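Long-range contact in nucleoside-diphosphate sugar epimerase (SulA family) (Corynebacterium glutamicum, PDB 3OH8), which probably catalyses the epimerisation of nucleotide-linked sugars, using an NAD(P) cofactor bound to its Rossmann-type domain: residues Thr4-Val16 and Gln126-Arg138. Sequence-based numbering, arbitrary orientation.
Sequences TTSHFIPFPREMV and QTQLIEDLKFLSR
Two aromatic rings of 4-16 meet helix 126-138 in different ways, in an N-terminal domain whose topology is consistent with a helix-grip fold, as in START/Bet v 1-like proteins. Over one face of the His7 imidazole sits the CG methylene of Gln126, 3.4 Å from the ring centroid. This CH-pi contact lies only 9° off the ring normal, and His7 CG, standing between its backbone N and carbonyl carbon (chi1 61°), turns that face to the methylene. Leu129 CD1 approaches the same ring near its plane. Phe11 is met partly at its edge, where Lys134 CG and Ser137 OG lie in the ring plane, and partly obliquely, with Leu133 CB closest at 3.6 Å from Phe11 CE2.

Such contacts illustrate how the first strand of an antiparallel sheet packs directly against the long helix that follows the sheet. The short segments run almost parallel, 6° apart, with axes 9.3 Å from each other. Strand 4-9 pairs on one side with strand 102-110, whose Ile105 touches both His7 and Leu129.

Beyond His7, Ile9 divides its branches between two successive turns of the helix: CD1 reaches Leu129 CD1 at 3.7 Å, and CG2 reaches Leu133 CD1 at 3.6 Å. An inverse gamma turn centred on Pro10 then redirects the chain, and Phe11 lies across Leu133, Lys134 and Ser137, sharing Leu133 with Ile9, before helix 13-21 begins. Trp19 of that helix also packs on Leu129 and Leu133, and Val16 CG2 completes the join, 4.1 Å from Leu133 CD1.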
loop_
_atom_site.group_PDB
_atom_site.type_symbol
_atom_site.label_atom_id
_atom_site.label_comp_id
_atom_site.label_asym_id
_atom_site.label_seq_id
_atom_site.Cartn_x
_atom_site.Cartn_y
_atom_site.Cartn_z
ATOM N N THR A 4 -9.648 -2.133 -24.323
ATOM C CA THR A 4 -10.159 -0.805 -23.984
ATOM C C THR A 4 -11.278 -0.966 -22.961
ATOM O O THR A 4 -12.209 -1.746 -23.162
ATOM C CB THR A 4 -10.694 -0.047 -25.215
ATOM O OG1 THR A 4 -9.684 -0.001 -26.232
ATOM C CG2 THR A 4 -11.076 1.367 -24.835
ATOM N N THR A 5 -11.180 -0.231 -21.860
ATOM C CA THR A 5 -12.167 -0.348 -20.795
ATOM C C THR A 5 -12.202 0.941 -19.981
ATOM O O THR A 5 -11.191 1.643 -19.863
ATOM C CB THR A 5 -11.902 -1.600 -19.897
ATOM O OG1 THR A 5 -13.043 -1.853 -19.071
ATOM C CG2 THR A 5 -10.639 -1.421 -19.009
ATOM N N SER A 6 -13.374 1.255 -19.432
ATOM C CA SER A 6 -13.576 2.517 -18.726
ATOM C C SER A 6 -14.031 2.314 -17.278
ATOM O O SER A 6 -14.678 1.317 -16.953
ATOM C CB SER A 6 -14.612 3.391 -19.469
ATOM O OG SER A 6 -14.149 3.794 -20.751
ATOM N N HIS A 7 -13.714 3.277 -16.417
ATOM C CA HIS A 7 -14.207 3.248 -15.037
ATOM C C HIS A 7 -14.422 4.655 -14.501
ATOM O O HIS A 7 -13.683 5.585 -14.834
ATOM C CB HIS A 7 -13.259 2.454 -14.121
ATOM C CG HIS A 7 -11.870 3.016 -14.033
ATOM N ND1 HIS A 7 -11.339 3.516 -12.865
ATOM C CD2 HIS A 7 -10.894 3.132 -14.968
ATOM C CE1 HIS A 7 -10.096 3.918 -13.079
ATOM N NE2 HIS A 7 -9.805 3.696 -14.347
ATOM N N PHE A 8 -15.443 4.805 -13.667
ATOM C CA PHE A 8 -15.807 6.105 -13.123
ATOM C C PHE A 8 -15.167 6.359 -11.761
ATOM O O PHE A 8 -15.179 5.495 -10.889
ATOM C CB PHE A 8 -17.328 6.182 -12.971
ATOM C CG PHE A 8 -17.808 7.452 -12.341
ATOM C CD1 PHE A 8 -17.790 8.645 -13.059
ATOM C CD2 PHE A 8 -18.301 7.454 -11.041
ATOM C CE1 PHE A 8 -18.233 9.828 -12.484
ATOM C CE2 PHE A 8 -18.751 8.633 -10.455
ATOM C CZ PHE A 8 -18.714 9.821 -11.173
ATOM N N ILE A 9 -14.637 7.561 -11.576
ATOM C CA ILE A 9 -14.020 7.958 -10.315
ATOM C C ILE A 9 -14.810 9.144 -9.780
ATOM O O ILE A 9 -14.915 10.167 -10.463
ATOM C CB ILE A 9 -12.565 8.415 -10.535
ATOM C CG1 ILE A 9 -11.727 7.290 -11.166
ATOM C CG2 ILE A 9 -11.937 8.876 -9.217
ATOM C CD1 ILE A 9 -11.522 6.100 -10.266
ATOM N N PRO A 10 -15.376 9.017 -8.565
ATOM C CA PRO A 10 -16.263 10.069 -8.059
ATOM C C PRO A 10 -15.482 11.253 -7.502
ATOM O O PRO A 10 -15.741 11.679 -6.383
ATOM C CB PRO A 10 -17.030 9.366 -6.937
ATOM C CG PRO A 10 -16.027 8.368 -6.384
ATOM C CD PRO A 10 -15.198 7.920 -7.586
ATOM N N PHE A 11 -14.544 11.775 -8.285
ATOM C CA PHE A 11 -13.775 12.955 -7.905
ATOM C C PHE A 11 -13.536 13.794 -9.163
ATOM O O PHE A 11 -13.500 13.247 -10.258
ATOM C CB PHE A 11 -12.452 12.547 -7.245
ATOM C CG PHE A 11 -12.638 11.902 -5.902
ATOM C CD1 PHE A 11 -12.877 12.677 -4.782
ATOM C CD2 PHE A 11 -12.637 10.519 -5.772
ATOM C CE1 PHE A 11 -13.086 12.092 -3.556
ATOM C CE2 PHE A 11 -12.839 9.921 -4.542
ATOM C CZ PHE A 11 -13.068 10.706 -3.432
ATOM N N PRO A 12 -13.379 15.118 -9.002
ATOM C CA PRO A 12 -13.203 16.055 -10.124
ATOM C C PRO A 12 -12.006 15.683 -10.992
ATOM O O PRO A 12 -10.980 15.262 -10.457
ATOM C CB PRO A 12 -12.941 17.392 -9.424
ATOM C CG PRO A 12 -13.603 17.247 -8.084
ATOM C CD PRO A 12 -13.395 15.805 -7.698
ATOM N N ARG A 13 -12.125 15.847 -12.306
ATOM C CA ARG A 13 -11.052 15.457 -13.218
ATOM C C ARG A 13 -9.750 16.197 -12.904
ATOM O O ARG A 13 -8.654 15.659 -13.061
ATOM C CB ARG A 13 -11.467 15.687 -14.681
ATOM C CG ARG A 13 -10.365 15.354 -15.693
ATOM C CD ARG A 13 -10.907 15.312 -17.126
ATOM N NE ARG A 13 -11.634 16.532 -17.487
ATOM C CZ ARG A 13 -11.127 17.531 -18.209
ATOM N NH1 ARG A 13 -9.885 17.463 -18.672
ATOM N NH2 ARG A 13 -11.870 18.599 -18.485
ATOM N N GLU A 14 -9.857 17.435 -12.459
ATOM C CA GLU A 14 -8.655 18.173 -12.086
ATOM C C GLU A 14 -7.903 17.484 -10.928
ATOM O O GLU A 14 -6.675 17.393 -10.938
ATOM C CB GLU A 14 -9.025 19.610 -11.728
ATOM C CG GLU A 14 -7.865 20.485 -11.316
ATOM C CD GLU A 14 -8.331 21.830 -10.779
ATOM O OE1 GLU A 14 -9.415 22.293 -11.192
ATOM O OE2 GLU A 14 -7.618 22.420 -9.939
HETATM N N MSE A 15 -8.636 17.007 -9.930
HETATM C CA MSE A 15 -8.026 16.291 -8.805
HETATM C C MSE A 15 -7.458 14.948 -9.269
HETATM O O MSE A 15 -6.350 14.550 -8.884
HETATM C CB MSE A 15 -9.060 16.084 -7.681
HETATM C CG MSE A 15 -8.630 15.137 -6.516
HETATM SE SE MSE A 15 -9.906 14.969 -5.217
HETATM C CE MSE A 15 -10.361 16.692 -4.973
ATOM N N VAL A 16 -8.226 14.230 -10.075
ATOM C CA VAL A 16 -7.788 12.912 -10.534
ATOM C C VAL A 16 -6.534 13.007 -11.397
ATOM O O VAL A 16 -5.565 12.267 -11.197
ATOM C CB VAL A 16 -8.904 12.191 -11.309
ATOM C CG1 VAL A 16 -8.410 10.858 -11.846
ATOM C CG2 VAL A 16 -10.115 11.992 -10.412
ATOM N N GLN A 126 -7.883 0.187 -11.295
ATOM C CA GLN A 126 -9.164 0.850 -11.010
ATOM C C GLN A 126 -9.518 0.881 -9.512
ATOM O O GLN A 126 -9.837 1.942 -8.952
ATOM C CB GLN A 126 -10.311 0.194 -11.798
ATOM C CG GLN A 126 -10.112 0.198 -13.309
ATOM C CD GLN A 126 -11.165 -0.615 -14.065
ATOM O OE1 GLN A 126 -11.352 -0.427 -15.266
ATOM N NE2 GLN A 126 -11.846 -1.519 -13.369
ATOM N N THR A 127 -9.491 -0.279 -8.863
ATOM C CA THR A 127 -9.821 -0.327 -7.434
ATOM C C THR A 127 -8.819 0.482 -6.610
ATOM O O THR A 127 -9.199 1.208 -5.694
ATOM C CB THR A 127 -9.929 -1.783 -6.885
ATOM O OG1 THR A 127 -8.719 -2.499 -7.155
ATOM C CG2 THR A 127 -11.084 -2.511 -7.563
ATOM N N GLN A 128 -7.541 0.363 -6.936
ATOM C CA GLN A 128 -6.512 1.032 -6.147
ATOM C C GLN A 128 -6.647 2.543 -6.246
ATOM O O GLN A 128 -6.539 3.255 -5.250
ATOM C CB GLN A 128 -5.106 0.604 -6.591
ATOM C CG GLN A 128 -3.994 1.110 -5.669
ATOM C CD GLN A 128 -3.941 0.338 -4.354
ATOM O OE1 GLN A 128 -4.541 -0.730 -4.218
ATOM N NE2 GLN A 128 -3.187 0.852 -3.405
ATOM N N LEU A 129 -6.871 3.038 -7.454
ATOM C CA LEU A 129 -7.062 4.469 -7.660
ATOM C C LEU A 129 -8.241 4.979 -6.853
ATOM O O LEU A 129 -8.138 5.995 -6.147
ATOM C CB LEU A 129 -7.352 4.763 -9.142
ATOM C CG LEU A 129 -6.889 6.104 -9.722
ATOM C CD1 LEU A 129 -7.910 6.700 -10.717
ATOM C CD2 LEU A 129 -6.513 7.107 -8.661
ATOM N N ILE A 130 -9.380 4.305 -6.989
ATOM C CA ILE A 130 -10.594 4.789 -6.345
ATOM C C ILE A 130 -10.452 4.714 -4.823
ATOM O O ILE A 130 -10.838 5.643 -4.108
ATOM C CB ILE A 130 -11.888 4.062 -6.857
ATOM C CG1 ILE A 130 -13.133 4.768 -6.334
ATOM C CG2 ILE A 130 -11.948 2.613 -6.402
ATOM C CD1 ILE A 130 -12.963 6.251 -6.207
ATOM N N GLU A 131 -9.855 3.636 -4.327
ATOM C CA GLU A 131 -9.700 3.505 -2.882
ATOM C C GLU A 131 -8.718 4.537 -2.343
ATOM O O GLU A 131 -8.947 5.119 -1.286
ATOM C CB GLU A 131 -9.304 2.086 -2.480
ATOM C CG GLU A 131 -10.367 1.063 -2.828
ATOM C CD GLU A 131 -11.701 1.328 -2.127
ATOM O OE1 GLU A 131 -11.694 1.883 -1.005
ATOM O OE2 GLU A 131 -12.758 0.975 -2.698
ATOM N N ASP A 132 -7.643 4.780 -3.084
ATOM C CA ASP A 132 -6.667 5.798 -2.678
ATOM C C ASP A 132 -7.287 7.181 -2.549
ATOM O O ASP A 132 -7.046 7.891 -1.576
ATOM C CB ASP A 132 -5.511 5.865 -3.676
ATOM C CG ASP A 132 -4.337 5.003 -3.253
ATOM O OD1 ASP A 132 -4.564 4.040 -2.488
ATOM O OD2 ASP A 132 -3.202 5.286 -3.682
ATOM N N LEU A 133 -8.058 7.576 -3.554
ATOM C CA LEU A 133 -8.685 8.885 -3.544
ATOM C C LEU A 133 -9.744 8.987 -2.444
ATOM O O LEU A 133 -9.841 10.001 -1.768
ATOM C CB LEU A 133 -9.289 9.189 -4.917
ATOM C CG LEU A 133 -8.252 9.446 -6.024
ATOM C CD1 LEU A 133 -8.942 9.497 -7.373
ATOM C CD2 LEU A 133 -7.455 10.742 -5.771
ATOM N N LYS A 134 -10.542 7.940 -2.264
ATOM C CA LYS A 134 -11.516 7.939 -1.162
ATOM C C LYS A 134 -10.818 8.081 0.183
ATOM O O LYS A 134 -11.273 8.833 1.059
ATOM C CB LYS A 134 -12.389 6.690 -1.191
ATOM C CG LYS A 134 -13.488 6.749 -2.255
ATOM C CD LYS A 134 -14.356 5.490 -2.248
ATOM C CE LYS A 134 -15.528 5.655 -3.223
ATOM N NZ LYS A 134 -16.263 4.382 -3.479
ATOM N N PHE A 135 -9.709 7.362 0.348
ATOM C CA PHE A 135 -8.957 7.453 1.589
ATOM C C PHE A 135 -8.486 8.878 1.821
ATOM O O PHE A 135 -8.601 9.402 2.931
ATOM C CB PHE A 135 -7.714 6.547 1.603
ATOM C CG PHE A 135 -6.775 6.877 2.744
ATOM C CD1 PHE A 135 -7.075 6.467 4.037
ATOM C CD2 PHE A 135 -5.659 7.663 2.543
ATOM C CE1 PHE A 135 -6.253 6.804 5.101
ATOM C CE2 PHE A 135 -4.828 8.006 3.601
ATOM C CZ PHE A 135 -5.126 7.570 4.884
ATOM N N LEU A 136 -7.909 9.492 0.792
ATOM C CA LEU A 136 -7.427 10.868 0.947
ATOM C C LEU A 136 -8.577 11.803 1.324
ATOM O O LEU A 136 -8.396 12.734 2.104
ATOM C CB LEU A 136 -6.734 11.356 -0.327
ATOM C CG LEU A 136 -5.427 10.624 -0.679
ATOM C CD1 LEU A 136 -5.030 10.963 -2.104
ATOM C CD2 LEU A 136 -4.306 10.976 0.297
ATOM N N SER A 137 -9.755 11.546 0.762
ATOM C CA SER A 137 -10.932 12.381 1.006
ATOM C C SER A 137 -11.404 12.266 2.465
ATOM O O SER A 137 -11.594 13.280 3.146
ATOM C CB SER A 137 -12.060 11.971 0.058
ATOM O OG SER A 137 -13.236 12.725 0.298
ATOM N N ARG A 138 -11.578 11.032 2.946
ATOM C CA ARG A 138 -11.911 10.797 4.355
ATOM C C ARG A 138 -10.885 11.458 5.263
ATOM O O ARG A 138 -11.224 12.069 6.281
ATOM C CB ARG A 138 -11.920 9.297 4.679
ATOM C CG ARG A 138 -12.988 8.506 3.961
ATOM C CD ARG A 138 -13.116 7.095 4.540
ATOM N NE ARG A 138 -11.916 6.252 4.404
ATOM C CZ ARG A 138 -11.668 5.483 3.350
ATOM N NH1 ARG A 138 -12.495 5.486 2.305
ATOM N NH2 ARG A 138 -10.583 4.728 3.320
#